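Deoxyhypusine synthase, putative (Entamoeba histolytica, PDB 7L9R) probably catalyses the NAD-dependent transfer of an aminobutyl group from spermidine to a lysine of the eIF5A precursor, the deoxyhypusine synthase reaction. Local coordinates at residues B[108-112]-B[113-117]; B[198-202]-B[203-207]; B[265-269]-B[270-274]; B[284-287]-B[288-292]. All blocks are in the same frame, centred on the assembly; numbering follows the deposited sequence. Where two conformers were deposited one is given.

Contact 1 (B[108-112]-B[113-117]); sequences YLVEH and KCVDY
Cys114 N donates to Leu109 O over 2.9 Å, and one residue earlier Lys113 N reaches Val110 O at 3.1 Å, a bond that is straight at hydrogen (164°). The carbonyl oxygen of Val110 also accepts from Asn213 ND2, so two donors share it. Together the two backbone bonds form the Schellman motif that ends helix 102-111, with Lys113 as the C-prime residue; its positive phi of 57° turns the chain out of the helix toward strand 117-120. Lys113 O is taken by Arg347 NH1. His112, the first residue to leave helical angles, still gives its N to Tyr108 O, while its NE2 is bonded to Asp32 OD1 of the second subunit and Glu111 CG lies over one face of its ring, toward the rim. The carboxylate of Glu111 itself pairs with Arg107 in a salt bridge. Within the turn, Cys114 points back at the helix: Cys114 CB lies 4.0 Å from Leu109 CD2, and Cys114 SG stands 4.0 Å from His112 CB. Asp116 OD2, farther on, accepts from Ile89 N and pairs with Arg347.

Contact 2 (B[198-202]-B[203-207]); sequences ERLND and TTSVI
Asp202 OD1 is gripped twice by Thr204: the backbone N donates to it at 2.8 Å and the hydroxyl OG1 at 2.7 Å. The two donors use the oxygen differently. Thr204 N comes in on the anti lone pair, the one facing away from OD2, whereas OG1 approaches from above the carboxylate plane, 49° out of it. Asp202 holds CG opposite its own N (chi1 -168°), a torsion that brings OD1 to the N and OG1 of Thr204. The same aspartate closes the backbone: Ser205 N donates to Asp202 O at 3.1 Å with an angle of 166° at hydrogen, completing a type I beta turn from Asp202 to Ser205. This turn links helix 189-200 to helix 206-212. Asn201, with positive phi, leads the chain out of the first helix, and Ser205 occupies the N-cap position of the second. Ser205 OG is bonded to Thr208 OG1, which also receives Asp202 N; Asp128 takes the N-H groups of Val206 and Ile207. Farther out the contact turns apolar. Leu200 CD2 lies 3.7 Å from Ser205 CB and 4.0 Å from Ile207 CD1, and helix 124-130 adds Ile129 to both Leu200 and Ile207. With two donors on one carboxylate oxygen, the Asp202 side chain is fixed in rotation, and an N-H and an O-H donor on that oxygen would probably favour the ionised form while pinning the turn between the helices.

Contact 3 (B[265-269]-B[270-274]); sequences VIILG and GGVMK
Ile267 sends CD1 out to Met273 and CG2 to Val272, a division set by its first torsion: at chi1 -58°, CG1 stands beside the backbone N and CG2 opposite it. Met273 answers with CG lodged between its own N and carbonyl carbon (chi1 68°), which lays this methylene against Ile267; the chain runs on extended, then bends at chi3. These residues sit where strand 262-268 of the central parallel sheet, in the Rossmann-like fold of the deoxyhypusine synthase family, runs out into a glycine-rich turn, Gly269-Gly270-Gly271. The turn swings the chain back along the strand end, carrying Val272 and Met273 over the strand residue Ile267. Gly269 and Gly271 both have positive phi, a conformation readily open to glycine. The side chains of Val272 and Ile267 run antiparallel alongside one another, with Ile267 CG2 4.0 Å from Val272 CB, whereas Ile267 and Met273 meet at a slant. Val119 of strand 117-120 also touches Val272 and Met273. All these side chains meet by apolar contact. The CG2 methyl of Val272 has two backbone oxygens as neighbours as well, lying 3.7 Å from Leu268 O and 4.0 Å from Gly269 O. Ile267 CD1 makes the nearer touch to the methionine, 3.6 Å from Met273 CG.

Contact 4 (B[284-287]-B[288-292]); sequences RNEA and DFAVY. Unlike the reference sequence in segment 284-287: Glu286 (reference Gly).
Glu286 OE1 receives the phenol of Tyr292: the bond from OH is weak, 3.1 Å long, and is the polar link across this corner. The carboxylate oxygen lies at the edge of the ring, in its plane, while the carboxylate as a whole is turned 77° from that plane. Glu286 OE1 is 3.9 Å from Tyr292 CE2, and Glu286 OE2 stays 3.6 Å from Tyr292 OH. A bend at chi2 (-135°) swings the acid toward the tyrosine. Glu286 differs from the reference sequence, which has glycine there, so this link belongs to the deposited protein. On this side the fit is loose and the glutamate only partly buried; Glu286 OE1 reaches no closer than 4.2 Å to Ala290 CB. The chain is here passing from the short strand 284-285 into strand 289-294, an inner strand of the central parallel sheet, set between strands 262-268 and 322-327. At the corner itself things are much tighter. Ala287 is buried, with Ala287 CB 3.5 Å from Phe289 O, and its methyl also packs on Thr263 and Val265 of strand 262-268. Ala287 O is taken by Ser321 OG. Asp288 starts away from the segment before it, though its CB still touches that segment, and OD2 is held by Thr263 N. Phe289 points away and packs on Ile60 and Met64 of helix 51-66, whereas the Tyr292 ring, beyond its bond to the glutamate, stacks with His275.

The four contacts follow one another along the chain, all within the region that defines the deoxyhypusine synthase family. Contacts 3 and 4 touch, as strands 262-268 and 289-294 are neighbours in the central parallel sheet: Val265 O lies 2.8 Å from Val291 N, probably a hydrogen bond, and Ile267 packs on Tyr292. Contact 1 leads into strand 117-120 of the same sheet, its centre about 17 Å from that of contact 3. Contact 2 meets contact 1 where Val110 packs on Val206; its centre is about 30 Å from the centre of contact 4, across the middle of the chain. Three contacts thus sit on or beside the sheet, at strands 117-120, 262-268 and 289-294, with contact 2 in the helices beside them.

Contact 1 (B[108-112]-B[113-117])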
loop_
_atom_site.group_PDB
_atom_site.type_symbol
_atom_site.label_atom_id
_atom_site.label_comp_id
_atom_site.label_asym_id
_atom_site.label_seq_id
_atom_site.Cartn_x
_atom_site.Cartn_y
_atom_site.Cartn_z
ATOM N N TYR B 108 30.473 8.565 -0.126
ATOM C CA TYR B 108 31.030 9.317 0.993
ATOM C C TYR B 108 31.116 8.460 2.254
ATOM O O TYR B 108 32.150 8.444 2.935
ATOM C CB TYR B 108 30.183 10.575 1.230
ATOM C CG TYR B 108 30.481 11.312 2.516
ATOM C CD1 TYR B 108 31.491 12.273 2.576
ATOM C CD2 TYR B 108 29.738 11.064 3.666
ATOM C CE1 TYR B 108 31.763 12.954 3.760
ATOM C CE2 TYR B 108 29.995 11.729 4.842
ATOM C CZ TYR B 108 31.007 12.675 4.886
ATOM O OH TYR B 108 31.251 13.336 6.065
ATOM N N LEU B 109 30.039 7.738 2.586
ATOM C CA LEU B 109 30.054 6.921 3.799
ATOM C C LEU B 109 31.152 5.862 3.754
ATOM O O LEU B 109 31.818 5.606 4.767
ATOM C CB LEU B 109 28.692 6.264 4.013
ATOM C CG LEU B 109 27.542 7.238 4.256
ATOM C CD1 LEU B 109 26.239 6.485 4.438
ATOM C CD2 LEU B 109 27.854 8.077 5.474
ATOM N N VAL B 110 31.352 5.231 2.596
ATOM C CA VAL B 110 32.386 4.204 2.508
ATOM C C VAL B 110 33.768 4.836 2.391
ATOM O O VAL B 110 34.738 4.316 2.957
ATOM C CB VAL B 110 32.100 3.220 1.350
ATOM C CG1 VAL B 110 30.702 2.637 1.483
ATOM C CG2 VAL B 110 32.280 3.875 -0.011
ATOM N N GLU B 111 33.883 5.965 1.685
ATOM C CA GLU B 111 35.164 6.660 1.584
ATOM C C GLU B 111 35.717 6.987 2.964
ATOM O O GLU B 111 36.926 6.890 3.196
ATOM C CB GLU B 111 34.997 7.937 0.754
ATOM C CG GLU B 111 36.173 8.928 0.814
ATOM C CD GLU B 111 35.887 10.225 0.045
ATOM O OE1 GLU B 111 34.859 10.290 -0.666
ATOM O OE2 GLU B 111 36.679 11.189 0.153
ATOM N N HIS B 112 34.843 7.314 3.914
ATOM C CA HIS B 112 35.274 7.748 5.235
ATOM C C HIS B 112 35.110 6.671 6.295
ATOM O O HIS B 112 35.170 6.978 7.491
ATOM C CB HIS B 112 34.526 9.022 5.629
ATOM C CG HIS B 112 34.899 10.203 4.788
ATOM N ND1 HIS B 112 36.076 10.900 4.969
ATOM C CD2 HIS B 112 34.276 10.784 3.735
ATOM C CE1 HIS B 112 36.151 11.873 4.077
ATOM N NE2 HIS B 112 35.072 11.822 3.315
ATOM N N LYS B 113 34.935 5.413 5.876
ATOM C CA LYS B 113 34.890 4.268 6.785
ATOM C C LYS B 113 33.800 4.427 7.841
ATOM O O LYS B 113 33.943 3.968 8.977
ATOM C CB LYS B 113 36.249 4.033 7.442
ATOM C CG LYS B 113 37.369 3.816 6.452
ATOM C CD LYS B 113 38.673 3.466 7.159
ATOM C CE LYS B 113 39.803 3.267 6.156
ATOM N NZ LYS B 113 41.076 2.847 6.809
ATOM N N CYS B 114 32.685 5.043 7.442
ATOM C CA CYS B 114 31.546 5.217 8.334
ATOM C C CYS B 114 30.771 3.930 8.555
ATOM O O CYS B 114 30.032 3.831 9.542
ATOM C CB CYS B 114 30.604 6.279 7.772
ATOM S SG CYS B 114 31.326 7.923 7.735
ATOM N N VAL B 115 30.894 2.961 7.647
ATOM C CA VAL B 115 30.226 1.675 7.771
ATOM C C VAL B 115 31.240 0.571 7.511
ATOM O O VAL B 115 32.304 0.790 6.931
ATOM C CB VAL B 115 29.019 1.547 6.820
ATOM C CG1 VAL B 115 28.055 2.707 7.030
ATOM C CG2 VAL B 115 29.478 1.483 5.368
ATOM N N ASP B 116 30.900 -0.632 7.965
ATOM C CA ASP B 116 31.796 -1.777 7.883
ATOM C C ASP B 116 31.393 -2.792 6.827
ATOM O O ASP B 116 32.265 -3.459 6.263
ATOM C CB ASP B 116 31.868 -2.473 9.243
ATOM C CG ASP B 116 32.322 -1.526 10.345
ATOM O OD1 ASP B 116 33.369 -0.864 10.168
ATOM O OD2 ASP B 116 31.625 -1.429 11.377
ATOM N N TYR B 117 30.101 -2.913 6.539
ATOM C CA TYR B 117 29.597 -3.879 5.579
ATOM C C TYR B 117 28.416 -3.268 4.854
ATOM O O TYR B 117 27.672 -2.464 5.420
ATOM C CB TYR B 117 29.141 -5.188 6.241
ATOM C CG TYR B 117 30.230 -5.963 6.938
ATOM C CD1 TYR B 117 31.057 -6.822 6.226
ATOM C CD2 TYR B 117 30.415 -5.863 8.313
ATOM C CE1 TYR B 117 32.048 -7.546 6.855
ATOM C CE2 TYR B 117 31.410 -6.585 8.958
ATOM C CZ TYR B 117 32.224 -7.426 8.220
ATOM O OH TYR B 117 33.215 -8.161 8.835
#

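Contact 2 (B[198-202]-B[203-207])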
loop_
_atom_site.group_PDB
_atom_site.type_symbol
_atom_site.label_atom_id
_atom_site.label_comp_id
_atom_site.label_asym_id
_atom_site.label_seq_id
_atom_site.Cartn_x
_atom_site.Cartn_y
_atom_site.Cartn_z
ATOM N N GLU B 198 38.541 -2.666 -7.564
ATOM C CA GLU B 198 39.951 -2.450 -7.871
ATOM C C GLU B 198 40.161 -2.221 -9.360
ATOM O O GLU B 198 40.997 -1.404 -9.756
ATOM C CB GLU B 198 40.789 -3.638 -7.394
ATOM C CG GLU B 198 40.688 -3.902 -5.899
ATOM C CD GLU B 198 41.295 -5.238 -5.472
ATOM O OE1 GLU B 198 41.317 -6.194 -6.286
ATOM O OE2 GLU B 198 41.763 -5.321 -4.312
ATOM N N ARG B 199 39.420 -2.943 -10.201
ATOM C CA ARG B 199 39.579 -2.788 -11.642
ATOM C C ARG B 199 39.047 -1.440 -12.114
ATOM O O ARG B 199 39.644 -0.801 -12.986
ATOM C CB ARG B 199 38.864 -3.932 -12.361
ATOM C CG ARG B 199 39.073 -3.964 -13.859
ATOM C CD ARG B 199 38.131 -4.968 -14.512
ATOM N NE ARG B 199 38.459 -5.163 -15.918
ATOM C CZ ARG B 199 39.244 -6.129 -16.372
ATOM N NH1 ARG B 199 39.784 -7.020 -15.556
ATOM N NH2 ARG B 199 39.514 -6.187 -17.674
ATOM N N LEU B 200 37.917 -1.001 -11.555
ATOM C CA LEU B 200 37.298 0.247 -11.988
ATOM C C LEU B 200 38.175 1.447 -11.641
ATOM O O LEU B 200 38.398 2.328 -12.481
ATOM C CB LEU B 200 35.921 0.385 -11.343
ATOM C CG LEU B 200 35.088 1.595 -11.756
ATOM C CD1 LEU B 200 34.788 1.537 -13.250
ATOM C CD2 LEU B 200 33.811 1.661 -10.938
ATOM N N ASN B 201 38.679 1.493 -10.406
ATOM C CA ASN B 201 39.657 2.489 -9.975
ATOM C C ASN B 201 39.164 3.906 -10.259
ATOM O O ASN B 201 39.849 4.722 -10.879
ATOM C CB ASN B 201 41.007 2.233 -10.633
ATOM C CG ASN B 201 42.121 3.052 -10.019
ATOM O OD1 ASN B 201 42.108 3.357 -8.825
ATOM N ND2 ASN B 201 43.091 3.424 -10.841
ATOM N N ASP B 202 37.941 4.180 -9.809
ATOM C CA ASP B 202 37.276 5.464 -9.991
ATOM C C ASP B 202 36.855 5.962 -8.618
ATOM O O ASP B 202 36.035 5.321 -7.955
ATOM C CB ASP B 202 36.058 5.317 -10.911
ATOM C CG ASP B 202 35.492 6.650 -11.361
ATOM O OD1 ASP B 202 35.253 7.529 -10.499
ATOM O OD2 ASP B 202 35.282 6.810 -12.587
ATOM N N THR B 203 37.395 7.107 -8.192
ATOM C CA THR B 203 37.087 7.571 -6.845
ATOM C C THR B 203 35.695 8.179 -6.719
ATOM O O THR B 203 35.327 8.590 -5.614
ATOM C CB THR B 203 38.123 8.595 -6.358
ATOM O OG1 THR B 203 38.112 9.747 -7.211
ATOM C CG2 THR B 203 39.519 7.979 -6.325
ATOM N N THR B 204 34.893 8.213 -7.787
ATOM C CA THR B 204 33.501 8.618 -7.625
ATOM C C THR B 204 32.580 7.444 -7.324
ATOM O O THR B 204 31.407 7.664 -6.995
ATOM C CB THR B 204 32.980 9.348 -8.870
ATOM O OG1 THR B 204 32.751 8.409 -9.925
ATOM C CG2 THR B 204 33.966 10.430 -9.338
ATOM N N SER B 205 33.075 6.214 -7.412
ATOM C CA SER B 205 32.233 5.034 -7.275
ATOM C C SER B 205 32.288 4.470 -5.859
ATOM O O SER B 205 33.295 4.588 -5.150
ATOM C CB SER B 205 32.645 3.954 -8.274
ATOM O OG SER B 205 33.703 3.176 -7.758
ATOM N N VAL B 206 31.176 3.859 -5.454
ATOM C CA VAL B 206 31.110 3.183 -4.163
ATOM C C VAL B 206 32.092 2.012 -4.121
ATOM O O VAL B 206 32.853 1.854 -3.155
ATOM C CB VAL B 206 29.666 2.727 -3.878
ATOM C CG1 VAL B 206 29.610 1.830 -2.651
ATOM C CG2 VAL B 206 28.734 3.940 -3.713
ATOM N N ILE B 207 32.116 1.191 -5.178
ATOM C CA ILE B 207 32.863 -0.066 -5.084
ATOM C C ILE B 207 34.371 0.171 -5.056
ATOM O O ILE B 207 35.105 -0.581 -4.402
ATOM C CB ILE B 207 32.480 -1.046 -6.214
ATOM C CG1 ILE B 207 32.866 -0.488 -7.584
ATOM C CG2 ILE B 207 30.994 -1.383 -6.151
ATOM C CD1 ILE B 207 32.667 -1.481 -8.703
#

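Contact 3 (B[265-269]-B[270-274])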
loop_
_atom_site.group_PDB
_atom_site.type_symbol
_atom_site.label_atom_id
_atom_site.label_comp_id
_atom_site.label_asym_id
_atom_site.label_seq_id
_atom_site.Cartn_x
_atom_site.Cartn_y
_atom_site.Cartn_z
ATOM N N VAL B 265 22.474 -1.574 12.436
ATOM C CA VAL B 265 21.913 -1.919 11.136
ATOM C C VAL B 265 21.106 -0.740 10.615
ATOM O O VAL B 265 20.266 -0.187 11.335
ATOM C CB VAL B 265 21.045 -3.189 11.216
ATOM C CG1 VAL B 265 20.287 -3.390 9.943
ATOM C CG2 VAL B 265 21.925 -4.390 11.471
ATOM N N ILE B 266 21.369 -0.358 9.368
ATOM C CA ILE B 266 20.653 0.704 8.670
ATOM C C ILE B 266 20.221 0.133 7.331
ATOM O O ILE B 266 21.069 -0.268 6.521
ATOM C CB ILE B 266 21.525 1.955 8.463
ATOM C CG1 ILE B 266 22.106 2.432 9.792
ATOM C CG2 ILE B 266 20.715 3.079 7.798
ATOM C CD1 ILE B 266 23.186 3.483 9.634
ATOM N N ILE B 267 18.912 0.082 7.095
ATOM C CA ILE B 267 18.369 -0.538 5.892
ATOM C C ILE B 267 17.461 0.466 5.200
ATOM O O ILE B 267 16.481 0.937 5.789
ATOM C CB ILE B 267 17.605 -1.833 6.206
ATOM C CG1 ILE B 267 18.530 -2.827 6.911
ATOM C CG2 ILE B 267 17.073 -2.457 4.921
ATOM C CD1 ILE B 267 17.827 -4.075 7.380
ATOM N N LEU B 268 17.770 0.772 3.950
ATOM C CA LEU B 268 16.989 1.705 3.158
ATOM C C LEU B 268 16.287 0.915 2.064
ATOM O O LEU B 268 16.949 0.260 1.251
ATOM C CB LEU B 268 17.889 2.786 2.562
ATOM C CG LEU B 268 18.980 3.317 3.492
ATOM C CD1 LEU B 268 19.906 4.270 2.749
ATOM C CD2 LEU B 268 18.374 4.015 4.693
ATOM N N GLY B 269 14.954 0.980 2.048
ATOM C CA GLY B 269 14.151 0.273 1.074
ATOM C C GLY B 269 13.750 -1.109 1.555
ATOM O O GLY B 269 14.221 -1.615 2.577
ATOM N N GLY B 270 12.875 -1.742 0.781
ATOM C CA GLY B 270 12.325 -3.050 1.120
ATOM C C GLY B 270 12.934 -4.140 0.259
ATOM O O GLY B 270 13.136 -3.956 -0.945
ATOM N N GLY B 271 13.219 -5.279 0.883
ATOM C CA GLY B 271 13.732 -6.437 0.181
ATOM C C GLY B 271 15.237 -6.603 0.194
ATOM O O GLY B 271 15.756 -7.411 -0.590
ATOM N N VAL B 272 15.953 -5.895 1.071
ATOM C CA VAL B 272 17.413 -5.904 1.061
ATOM C C VAL B 272 17.933 -7.105 1.844
ATOM O O VAL B 272 18.313 -8.125 1.258
ATOM C CB VAL B 272 17.979 -4.594 1.640
ATOM C CG1 VAL B 272 19.491 -4.557 1.495
ATOM C CG2 VAL B 272 17.350 -3.403 0.958
ATOM N N MET B 273 17.954 -6.990 3.171
ATOM C CA MET B 273 18.483 -8.024 4.050
ATOM C C MET B 273 17.486 -8.286 5.171
ATOM O O MET B 273 16.595 -7.474 5.440
ATOM C CB MET B 273 19.861 -7.649 4.625
ATOM C CG MET B 273 19.862 -6.482 5.605
ATOM S SD MET B 273 21.518 -6.004 6.173
ATOM C CE MET B 273 21.827 -7.189 7.483
ATOM N N LYS B 274 17.666 -9.416 5.853
ATOM C CA LYS B 274 16.745 -9.811 6.909
ATOM C C LYS B 274 17.064 -9.027 8.178
ATOM O O LYS B 274 18.229 -8.912 8.571
ATOM C CB LYS B 274 16.839 -11.316 7.165
#

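Contact 4 (B[284-287]-B[288-292])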
loop_
_atom_site.group_PDB
_atom_site.type_symbol
_atom_site.label_atom_id
_atom_site.label_comp_id
_atom_site.label_asym_id
_atom_site.label_seq_id
_atom_site.Cartn_x
_atom_site.Cartn_y
_atom_site.Cartn_z
ATOM N N ARG B 284 18.588 -15.846 16.003
ATOM C CA ARG B 284 18.334 -14.797 15.014
ATOM C C ARG B 284 17.421 -13.746 15.634
ATOM O O ARG B 284 16.201 -13.917 15.688
ATOM C CB ARG B 284 17.724 -15.389 13.748
ATOM N N ASN B 285 18.015 -12.650 16.107
ATOM C CA ASN B 285 17.288 -11.539 16.708
ATOM C C ASN B 285 17.705 -10.237 16.039
ATOM O O ASN B 285 18.663 -10.183 15.266
ATOM C CB ASN B 285 17.536 -11.452 18.222
ATOM C CG ASN B 285 16.612 -12.346 19.017
ATOM O OD1 ASN B 285 15.392 -12.285 18.867
ATOM N ND2 ASN B 285 17.190 -13.189 19.866
ATOM N N GLU B 286 16.971 -9.174 16.351
ATOM C CA GLU B 286 17.313 -7.864 15.825
ATOM C C GLU B 286 18.682 -7.420 16.347
ATOM O O GLU B 286 19.284 -8.040 17.230
ATOM C CB GLU B 286 16.235 -6.840 16.186
ATOM C CG GLU B 286 14.880 -7.107 15.530
ATOM C CD GLU B 286 14.254 -5.850 14.944
ATOM O OE1 GLU B 286 14.777 -4.742 15.201
ATOM O OE2 GLU B 286 13.242 -5.972 14.221
ATOM N N ALA B 287 19.182 -6.336 15.767
ATOM C CA ALA B 287 20.488 -5.812 16.121
ATOM C C ALA B 287 20.383 -4.966 17.386
ATOM O O ALA B 287 19.290 -4.621 17.841
ATOM C CB ALA B 287 21.062 -4.988 14.972
ATOM N N ASP B 288 21.542 -4.636 17.965
ATOM C CA ASP B 288 21.544 -3.756 19.130
ATOM C C ASP B 288 20.964 -2.394 18.776
ATOM O O ASP B 288 20.213 -1.808 19.564
ATOM C CB ASP B 288 22.962 -3.595 19.674
ATOM C CG ASP B 288 23.564 -4.903 20.141
ATOM O OD1 ASP B 288 22.957 -5.575 21.006
ATOM O OD2 ASP B 288 24.658 -5.254 19.648
ATOM N N PHE B 289 21.299 -1.880 17.591
ATOM C CA PHE B 289 20.746 -0.645 17.057
ATOM C C PHE B 289 20.268 -0.899 15.634
ATOM O O PHE B 289 20.973 -1.531 14.839
ATOM C CB PHE B 289 21.782 0.491 17.056
ATOM C CG PHE B 289 22.396 0.764 18.402
ATOM C CD1 PHE B 289 21.681 1.434 19.384
ATOM C CD2 PHE B 289 23.700 0.376 18.676
ATOM C CE1 PHE B 289 22.248 1.697 20.624
ATOM C CE2 PHE B 289 24.275 0.638 19.912
ATOM C CZ PHE B 289 23.547 1.297 20.889
ATOM N N ALA B 290 19.080 -0.400 15.302
ATOM C CA ALA B 290 18.535 -0.647 13.975
ATOM C C ALA B 290 17.711 0.546 13.518
ATOM O O ALA B 290 16.923 1.103 14.287
ATOM C CB ALA B 290 17.683 -1.923 13.940
ATOM N N VAL B 291 17.915 0.935 12.263
ATOM C CA VAL B 291 17.141 1.984 11.612
ATOM C C VAL B 291 16.647 1.428 10.286
ATOM O O VAL B 291 17.453 0.984 9.458
ATOM C CB VAL B 291 17.971 3.261 11.397
ATOM C CG1 VAL B 291 17.208 4.274 10.539
ATOM C CG2 VAL B 291 18.344 3.867 12.739
ATOM N N TYR B 292 15.331 1.442 10.086
ATOM C CA TYR B 292 14.717 0.966 8.855
ATOM C C TYR B 292 13.980 2.134 8.219
ATOM O O TYR B 292 13.178 2.796 8.884
ATOM C CB TYR B 292 13.749 -0.201 9.119
ATOM C CG TYR B 292 14.324 -1.325 9.957
ATOM C CD1 TYR B 292 15.172 -2.276 9.403
ATOM C CD2 TYR B 292 14.002 -1.448 11.304
ATOM C CE1 TYR B 292 15.698 -3.309 10.173
ATOM C CE2 TYR B 292 14.516 -2.482 12.081
ATOM C CZ TYR B 292 15.364 -3.409 11.510
ATOM O OH TYR B 292 15.880 -4.434 12.282
#